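Local coordinates for hookworm platelet inhibitor 1 (Ancylostoma caninum, PDB 4TPV), which inhibits platelet aggregation and adhesion, perhaps by binding the integrins glycoprotein IIb/IIIa and alpha-2/beta-1, and so impairs haemostasis, at residues 152-164 with 167-179. Numbering follows the deposited sequence.
Sequences GAPCSRCSDYGAG and CDDDWQNLLCIGH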
loop_
_atom_site.group_PDB
_atom_site.type_symbol
_atom_site.label_atom_id
_atom_site.label_comp_id
_atom_site.label_asym_id
_atom_site.label_seq_id
_atom_site.Cartn_x
_atom_site.Cartn_y
_atom_site.Cartn_z
ATOM N N GLY A 152 16.767 9.601 5.355
ATOM C CA GLY A 152 17.360 10.900 5.083
ATOM C C GLY A 152 16.268 11.926 4.849
ATOM O O GLY A 152 15.094 11.597 4.974
ATOM N N ALA A 153 16.658 13.158 4.507
ATOM C CA ALA A 153 15.686 14.225 4.248
ATOM C C ALA A 153 14.647 13.764 3.240
ATOM O O ALA A 153 15.006 13.226 2.206
ATOM C CB ALA A 153 16.390 15.465 3.734
ATOM N N PRO A 154 13.365 13.958 3.548
ATOM C CA PRO A 154 12.358 13.505 2.582
ATOM C C PRO A 154 12.601 14.103 1.187
ATOM O O PRO A 154 13.044 15.260 1.029
ATOM C CB PRO A 154 11.047 13.979 3.218
ATOM C CG PRO A 154 11.341 13.852 4.718
ATOM C CD PRO A 154 12.754 14.375 4.825
ATOM N N CYS A 155 12.380 13.264 0.182
ATOM C CA CYS A 155 12.566 13.621 -1.223
ATOM C C CYS A 155 14.011 13.844 -1.663
ATOM O O CYS A 155 14.264 14.090 -2.837
ATOM C CB CYS A 155 11.746 14.867 -1.568
ATOM S SG CYS A 155 10.012 14.519 -1.931
ATOM N N SER A 156 14.974 13.702 -0.755
ATOM C CA SER A 156 16.355 13.949 -1.120
ATOM C C SER A 156 16.893 12.923 -2.118
ATOM O O SER A 156 17.919 13.158 -2.755
ATOM C CB SER A 156 17.237 13.974 0.143
ATOM O OG SER A 156 17.185 12.733 0.829
ATOM N N ARG A 157 16.213 11.789 -2.258
ATOM C CA ARG A 157 16.704 10.769 -3.177
ATOM C C ARG A 157 15.658 10.333 -4.206
ATOM O O ARG A 157 15.759 9.244 -4.738
ATOM C CB ARG A 157 17.218 9.552 -2.392
ATOM C CG ARG A 157 18.542 9.841 -1.669
ATOM C CD ARG A 157 19.030 8.659 -0.852
ATOM N NE ARG A 157 19.378 7.489 -1.666
ATOM C CZ ARG A 157 19.913 6.374 -1.171
ATOM N NH1 ARG A 157 20.169 6.277 0.130
ATOM N NH2 ARG A 157 20.187 5.352 -1.969
ATOM N N CYS A 158 14.671 11.182 -4.488
ATOM C CA CYS A 158 13.712 10.903 -5.564
ATOM C C CYS A 158 14.393 10.554 -6.902
ATOM O O CYS A 158 13.905 9.723 -7.669
ATOM C CB CYS A 158 12.772 12.097 -5.772
ATOM S SG CYS A 158 11.594 12.335 -4.420
ATOM N N SER A 159 15.531 11.174 -7.174
ATOM C CA SER A 159 16.198 10.959 -8.460
ATOM C C SER A 159 16.783 9.546 -8.604
ATOM O O SER A 159 17.155 9.138 -9.698
ATOM C CB SER A 159 17.293 12.005 -8.676
ATOM O OG SER A 159 18.332 11.874 -7.727
ATOM N N ASP A 160 16.873 8.811 -7.501
ATOM C CA ASP A 160 17.272 7.405 -7.552
ATOM C C ASP A 160 16.355 6.590 -8.448
ATOM O O ASP A 160 16.760 5.556 -8.973
ATOM C CB ASP A 160 17.266 6.781 -6.154
ATOM C CG ASP A 160 18.468 7.167 -5.329
ATOM O OD1 ASP A 160 19.268 8.037 -5.761
ATOM O OD2 ASP A 160 18.597 6.602 -4.227
ATOM N N TYR A 161 15.110 7.039 -8.586
ATOM C CA TYR A 161 14.117 6.343 -9.404
ATOM C C TYR A 161 14.222 6.688 -10.885
ATOM O O TYR A 161 13.525 6.106 -11.721
ATOM C CB TYR A 161 12.716 6.655 -8.886
ATOM C CG TYR A 161 12.504 6.150 -7.480
ATOM C CD1 TYR A 161 12.598 4.797 -7.191
ATOM C CD2 TYR A 161 12.238 7.029 -6.430
ATOM C CE1 TYR A 161 12.409 4.327 -5.905
ATOM C CE2 TYR A 161 12.037 6.566 -5.138
ATOM C CZ TYR A 161 12.134 5.219 -4.874
ATOM O OH TYR A 161 11.949 4.746 -3.591
ATOM N N GLY A 162 15.092 7.637 -11.206
ATOM C CA GLY A 162 15.376 7.972 -12.586
ATOM C C GLY A 162 14.284 8.770 -13.261
ATOM O O GLY A 162 13.614 9.578 -12.626
ATOM N N ALA A 163 14.092 8.508 -14.551
ATOM C CA ALA A 163 13.394 9.421 -15.450
ATOM C C ALA A 163 12.063 9.960 -14.920
ATOM O O ALA A 163 11.158 9.211 -14.554
ATOM C CB ALA A 163 13.180 8.737 -16.816
ATOM N N GLY A 164 11.974 11.282 -14.884
ATOM C CA GLY A 164 10.729 11.975 -14.619
ATOM C C GLY A 164 10.266 12.059 -13.181
ATOM O O GLY A 164 9.262 12.718 -12.907
ATOM N N CYS A 167 9.882 15.463 -6.483
ATOM C CA CYS A 167 9.184 15.529 -5.206
ATOM C C CYS A 167 7.751 15.963 -5.455
ATOM O O CYS A 167 7.514 16.791 -6.326
ATOM C CB CYS A 167 9.890 16.495 -4.266
ATOM S SG CYS A 167 9.348 16.347 -2.538
ATOM N N ASP A 168 6.820 15.423 -4.677
ATOM C CA ASP A 168 5.383 15.607 -4.901
ATOM C C ASP A 168 4.746 16.712 -4.047
ATOM O O ASP A 168 4.494 16.506 -2.850
ATOM C CB ASP A 168 4.660 14.284 -4.632
ATOM C CG ASP A 168 3.239 14.266 -5.171
ATOM O OD1 ASP A 168 2.730 15.328 -5.587
ATOM O OD2 ASP A 168 2.642 13.171 -5.212
ATOM N N ASP A 169 4.438 17.861 -4.664
ATOM C CA ASP A 169 3.871 18.967 -3.885
ATOM C C ASP A 169 2.425 18.668 -3.464
ATOM O O ASP A 169 1.828 19.411 -2.675
ATOM C CB ASP A 169 3.958 20.308 -4.647
ATOM C CG ASP A 169 3.381 20.243 -6.046
ATOM O OD1 ASP A 169 2.540 19.357 -6.316
ATOM O OD2 ASP A 169 3.772 21.101 -6.878
ATOM N N ASP A 170 1.876 17.564 -3.950
ATOM C CA ASP A 170 0.552 17.117 -3.518
ATOM C C ASP A 170 0.570 16.479 -2.136
ATOM O O ASP A 170 -0.474 16.339 -1.490
ATOM C CB ASP A 170 -0.020 16.097 -4.508
ATOM C CG ASP A 170 -0.462 16.717 -5.794
ATOM O OD1 ASP A 170 -0.706 17.943 -5.830
ATOM O OD2 ASP A 170 -0.595 15.955 -6.775
ATOM N N TRP A 171 1.753 16.046 -1.705
ATOM C CA TRP A 171 1.907 15.285 -0.471
ATOM C C TRP A 171 2.994 15.912 0.387
ATOM O O TRP A 171 3.938 15.249 0.825
ATOM C CB TRP A 171 2.197 13.804 -0.782
ATOM C CG TRP A 171 0.956 13.134 -1.302
ATOM C CD1 TRP A 171 0.632 12.911 -2.601
ATOM C CD2 TRP A 171 -0.171 12.692 -0.529
ATOM N NE1 TRP A 171 -0.619 12.339 -2.694
ATOM C CE2 TRP A 171 -1.128 12.189 -1.434
ATOM C CE3 TRP A 171 -0.461 12.669 0.839
ATOM C CZ2 TRP A 171 -2.354 11.668 -1.017
ATOM C CZ3 TRP A 171 -1.682 12.131 1.250
ATOM C CH2 TRP A 171 -2.607 11.643 0.326
ATOM N N GLN A 172 2.837 17.216 0.589
ATOM C CA GLN A 172 3.653 18.026 1.499
ATOM C C GLN A 172 5.147 17.925 1.193
ATOM O O GLN A 172 5.987 18.110 2.075
ATOM C CB GLN A 172 3.374 17.633 2.965
ATOM C CG GLN A 172 1.892 17.766 3.386
ATOM C CD GLN A 172 1.020 16.555 2.942
ATOM O OE1 GLN A 172 1.354 15.401 3.221
ATOM N NE2 GLN A 172 -0.095 16.829 2.266
ATOM N N ASN A 173 5.477 17.692 -0.076
ATOM C CA ASN A 173 6.864 17.503 -0.487
ATOM C C ASN A 173 7.600 16.451 0.347
ATOM O O ASN A 173 8.800 16.591 0.634
ATOM C CB ASN A 173 7.602 18.837 -0.450
ATOM C CG ASN A 173 7.095 19.786 -1.508
ATOM O OD1 ASN A 173 6.462 20.790 -1.198
ATOM N ND2 ASN A 173 7.335 19.447 -2.774
ATOM N N LEU A 174 6.881 15.382 0.669
ATOM C CA LEU A 174 7.427 14.274 1.435
ATOM C C LEU A 174 7.627 13.042 0.578
ATOM O O LEU A 174 8.446 12.181 0.915
ATOM C CB LEU A 174 6.505 13.914 2.603
ATOM C CG LEU A 174 6.482 14.918 3.758
ATOM C CD1 LEU A 174 5.326 14.612 4.693
ATOM C CD2 LEU A 174 7.822 14.899 4.500
ATOM N N LEU A 175 6.866 12.959 -0.521
ATOM C CA LEU A 175 6.826 11.766 -1.369
ATOM C C LEU A 175 7.343 12.058 -2.776
ATOM O O LEU A 175 7.416 13.206 -3.197
ATOM C CB LEU A 175 5.392 11.211 -1.437
ATOM C CG LEU A 175 4.655 10.982 -0.111
ATOM C CD1 LEU A 175 3.297 10.324 -0.339
ATOM C CD2 LEU A 175 5.510 10.173 0.866
ATOM N N CYS A 176 7.727 11.003 -3.486
ATOM C CA CYS A 176 8.246 11.138 -4.851
ATOM C C CYS A 176 7.197 10.727 -5.853
ATOM O O CYS A 176 6.629 9.657 -5.731
ATOM C CB CYS A 176 9.474 10.264 -5.061
ATOM S SG CYS A 176 10.816 10.515 -3.890
ATOM N N ILE A 177 6.968 11.551 -6.876
ATOM C CA ILE A 177 5.953 11.234 -7.898
ATOM C C ILE A 177 6.544 11.168 -9.309
ATOM O O ILE A 177 7.460 11.909 -9.646
ATOM C CB ILE A 177 4.813 12.282 -7.860
ATOM C CG1 ILE A 177 3.638 11.874 -8.752
ATOM C CG2 ILE A 177 5.322 13.684 -8.210
ATOM C CD1 ILE A 177 2.897 10.655 -8.275
ATOM N N GLY A 178 6.006 10.269 -10.127
ATOM C CA GLY A 178 6.410 10.162 -11.520
ATOM C C GLY A 178 5.873 11.293 -12.383
ATOM O O GLY A 178 5.003 12.051 -11.969
ATOM N N HIS A 179 6.408 11.401 -13.599
ATOM C CA HIS A 179 6.034 12.470 -14.524
ATOM C C HIS A 179 4.528 12.462 -14.766
ATOM O O HIS A 179 3.959 11.424 -15.099
ATOM C CB HIS A 179 6.785 12.307 -15.850
ATOM C CG HIS A 179 6.548 13.422 -16.822
ATOM N ND1 HIS A 179 7.171 14.647 -16.713
ATOM C CD2 HIS A 179 5.757 13.499 -17.920
ATOM C CE1 HIS A 179 6.773 15.431 -17.700
ATOM N NE2 HIS A 179 5.915 14.758 -18.446
HETATM O O HOH W 1 10.782 10.854 0.686
HETATM O O HOH W 2 8.126 9.121 -14.241
HETATM O O HOH W 3 8.804 15.285 -14.488
HETATM O O HOH W 4 7.461 14.407 -11.691
#
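Two disulfides, Cys-155 to Cys-167 and Cys-158 to Cys-176, join the loop 152-164 to the 167-179 segment. Followed outward, Cys-155 first brings CB to within 3.7 Å of CB of Cys-167. Its SG then closes the 2.0 Å bond to Cys-167 SG and also lies against the loop that leads on from Cys-167, 3.5 Å from Asn-173 O and 3.2 Å from Leu-175 O, an oxygen that accepts a hydrogen bond from Asp-168 N. By its S–S torsion this bridge is right-handed (80°), the second left-handed (-84°). In Cys-167, SG lies anti to the backbone N (chi1 -166°), which turns it across to Cys-155. Tyr-161 sets its ring edge, through CE2, 4.3 Å from Cys-176 SG, while its hydroxyl bonds to the Lys-38 carbonyl. Beside the first bridge, Pro-154 CB and Leu-174 CD2 meet at 3.6 Å, their side chains lying side by side. No direct hydrogen bond crosses; instead one water links Cys-155 N to Leu-174 O, a second joins Ala-163 O to His-179 N, and two more connect Gly-164 O with His-179 ND1 and Ile-177 O. This small cystine-braced unit, with its hairpin of strands 166-167 and 176-177, resembles the cysteine-rich hinge of other CAP-family (CRISP) proteins.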